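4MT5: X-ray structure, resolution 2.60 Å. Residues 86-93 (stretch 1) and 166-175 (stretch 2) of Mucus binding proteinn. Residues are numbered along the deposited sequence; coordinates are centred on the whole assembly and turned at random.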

# COMPACT_ATOMS: atom_id res chain seq x y z
N GLN A 86 -1.24 -5.87 -6.98
CA GLN A 86 -0.85 -6.40 -8.29
C GLN A 86 -1.96 -6.15 -9.29
O GLN A 86 -3.12 -6.40 -8.99
CB GLN A 86 -0.59 -7.90 -8.21
CG GLN A 86 0.38 -8.29 -7.12
CD GLN A 86 0.68 -9.77 -7.11
OE1 GLN A 86 0.53 -10.44 -8.13
NE2 GLN A 86 1.11 -10.28 -5.95
N LYS A 87 -1.60 -5.64 -10.47
CA LYS A 87 -2.55 -5.48 -11.58
C LYS A 87 -1.97 -6.07 -12.87
O LYS A 87 -0.90 -5.68 -13.31
CB LYS A 87 -2.88 -4.00 -11.80
CG LYS A 87 -3.61 -3.31 -10.63
CD LYS A 87 -4.94 -2.68 -11.07
CE LYS A 87 -5.62 -1.98 -9.91
NZ LYS A 87 -5.43 -2.72 -8.61
N THR A 88 -2.68 -7.02 -13.47
CA THR A 88 -2.16 -7.68 -14.67
C THR A 88 -2.89 -7.31 -15.96
O THR A 88 -4.10 -7.47 -16.08
CB THR A 88 -2.14 -9.20 -14.49
OG1 THR A 88 -1.16 -9.54 -13.50
CG2 THR A 88 -1.77 -9.89 -15.80
N VAL A 89 -2.14 -6.82 -16.94
CA VAL A 89 -2.71 -6.51 -18.23
C VAL A 89 -2.13 -7.44 -19.28
O VAL A 89 -0.91 -7.49 -19.49
CB VAL A 89 -2.48 -5.05 -18.62
CG1 VAL A 89 -3.12 -4.75 -19.94
CG2 VAL A 89 -3.04 -4.14 -17.55
N THR A 90 -3.01 -8.19 -19.94
CA THR A 90 -2.56 -9.17 -20.92
C THR A 90 -3.00 -8.77 -22.32
O THR A 90 -3.92 -7.97 -22.51
CB THR A 90 -3.04 -10.61 -20.57
OG1 THR A 90 -4.47 -10.65 -20.50
CG2 THR A 90 -2.47 -11.08 -19.25
N GLU A 91 -2.29 -9.30 -23.31
CA GLU A 91 -2.65 -9.10 -24.71
C GLU A 91 -2.78 -10.44 -25.41
O GLU A 91 -1.92 -11.32 -25.26
CB GLU A 91 -1.59 -8.26 -25.41
CG GLU A 91 -1.80 -8.11 -26.90
CD GLU A 91 -0.58 -7.52 -27.59
OE1 GLU A 91 0.47 -8.19 -27.60
OE2 GLU A 91 -0.67 -6.38 -28.10
N THR A 92 -3.85 -10.59 -26.17
CA THR A 92 -4.11 -11.83 -26.90
C THR A 92 -4.34 -11.56 -28.38
O THR A 92 -5.17 -10.73 -28.77
CB THR A 92 -5.32 -12.58 -26.31
OG1 THR A 92 -5.11 -12.82 -24.92
CG2 THR A 92 -5.50 -13.91 -27.02
N ILE A 93 -3.58 -12.27 -29.21
CA ILE A 93 -3.79 -12.24 -30.65
C ILE A 93 -4.41 -13.55 -31.11
O ILE A 93 -3.86 -14.62 -30.87
CB ILE A 93 -2.48 -12.05 -31.42
CG1 ILE A 93 -1.74 -10.83 -30.90
CG2 ILE A 93 -2.78 -11.85 -32.89
CD1 ILE A 93 -2.58 -9.56 -31.00
N THR A 166 0.83 0.89 -25.59
CA THR A 166 1.32 1.20 -24.25
C THR A 166 0.18 0.98 -23.26
O THR A 166 -0.97 1.32 -23.55
CB THR A 166 1.84 2.65 -24.14
OG1 THR A 166 2.94 2.84 -25.04
CG2 THR A 166 2.32 2.93 -22.72
N VAL A 167 0.50 0.40 -22.10
CA VAL A 167 -0.51 0.15 -21.09
C VAL A 167 -0.07 0.63 -19.70
O VAL A 167 1.12 0.59 -19.37
CB VAL A 167 -0.89 -1.35 -21.05
CG1 VAL A 167 -1.61 -1.74 -22.33
CG2 VAL A 167 0.34 -2.20 -20.85
N THR A 168 -1.03 1.09 -18.90
CA THR A 168 -0.78 1.47 -17.51
C THR A 168 -1.42 0.40 -16.63
O THR A 168 -2.10 -0.49 -17.14
CB THR A 168 -1.41 2.83 -17.19
OG1 THR A 168 -2.84 2.71 -17.20
CG2 THR A 168 -0.96 3.89 -18.18
N PRO A 169 -1.21 0.47 -15.30
CA PRO A 169 -1.89 -0.50 -14.42
C PRO A 169 -3.42 -0.50 -14.57
O PRO A 169 -4.10 -1.51 -14.31
CB PRO A 169 -1.51 -0.03 -13.02
CG PRO A 169 -0.20 0.65 -13.21
CD PRO A 169 -0.22 1.28 -14.55
N ASP A 170 -3.95 0.63 -15.01
CA ASP A 170 -5.39 0.81 -15.06
C ASP A 170 -6.00 0.17 -16.31
O ASP A 170 -7.16 -0.27 -16.29
CB ASP A 170 -5.71 2.31 -14.98
CG ASP A 170 -5.04 3.00 -13.78
OD1 ASP A 170 -5.13 2.45 -12.65
OD2 ASP A 170 -4.41 4.07 -13.97
N SER A 171 -5.20 0.09 -17.37
CA SER A 171 -5.63 -0.34 -18.70
C SER A 171 -6.44 -1.65 -18.75
O SER A 171 -6.31 -2.51 -17.87
CB SER A 171 -4.42 -0.46 -19.64
OG SER A 171 -3.75 0.79 -19.81
N LYS A 172 -7.28 -1.76 -19.79
CA LYS A 172 -8.05 -2.98 -20.08
C LYS A 172 -7.29 -3.92 -21.01
O LYS A 172 -6.57 -3.47 -21.92
CB LYS A 172 -9.38 -2.64 -20.75
CG LYS A 172 -10.29 -1.72 -19.97
CD LYS A 172 -11.55 -1.45 -20.77
CE LYS A 172 -12.29 -0.23 -20.25
NZ LYS A 172 -13.38 0.19 -21.18
N ASP A 173 -7.46 -5.23 -20.81
CA ASP A 173 -6.74 -6.25 -21.57
C ASP A 173 -6.88 -6.05 -23.07
O ASP A 173 -7.83 -5.42 -23.54
CB ASP A 173 -7.21 -7.66 -21.20
CG ASP A 173 -6.58 -8.17 -19.91
OD1 ASP A 173 -5.48 -7.69 -19.53
OD2 ASP A 173 -7.19 -9.07 -19.28
N ILE A 174 -5.93 -6.59 -23.83
CA ILE A 174 -5.95 -6.37 -25.26
C ILE A 174 -6.33 -7.62 -26.06
O ILE A 174 -5.66 -8.65 -25.99
CB ILE A 174 -4.63 -5.78 -25.75
CG1 ILE A 174 -4.48 -4.36 -25.18
CG2 ILE A 174 -4.58 -5.78 -27.28
CD1 ILE A 174 -3.28 -3.61 -25.73
N VAL A 175 -7.44 -7.53 -26.79
CA VAL A 175 -7.89 -8.62 -27.64
C VAL A 175 -7.98 -8.16 -29.09
O VAL A 175 -8.78 -7.29 -29.44
CB VAL A 175 -9.23 -9.21 -27.19
CG1 VAL A 175 -9.38 -10.64 -27.70
CG2 VAL A 175 -9.34 -9.18 -25.67
O HOH W 1 -6.50 -10.10 -24.13

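Stretch 1 is one continuous strand, whereas stretch 2 leaves a strand after V167, turns, and re-enters one at I174. V167 points toward stretch 1, and its CG1 lies 4.1 Å from V89 CG1, an apolar contact between two buried valines. The turn that follows is held internally: T168 N donates to S171 OG (2.9 Å, 162°), and S171 N donates to T168 O (3.2 Å). Within it, P169 packs beside K87, with P169 O 3.5 Å from K87 CD, while V89 CG2 reaches S171 O at 3.7 Å. V89 thus faces much of the loop, and it has the largest covered area in stretch 1, 99 Å².

D173 substitutes a side chain for a backbone acceptor: T90 N donates to D173 OD1 at 2.6 Å and 171°, a short, nearly linear bond just ahead of the paired strands. From here the pairing is parallel. I174 N donates to T90 O (2.8 Å, 173°), and T92 N donates to I174 O (2.7 Å, 167°), so I174 bonds to the residues flanking E91, its bridge partner at a CA–CA distance of 4.3 Å. E91 and I174 share a sheet face, where E91 CG meets I174 CG2 at 3.6 Å. I174 O also accepts from a water, 2.5 Å away, that lies 3.2 Å from T92 OG1. V175 bridges T92, their side chains on the other face.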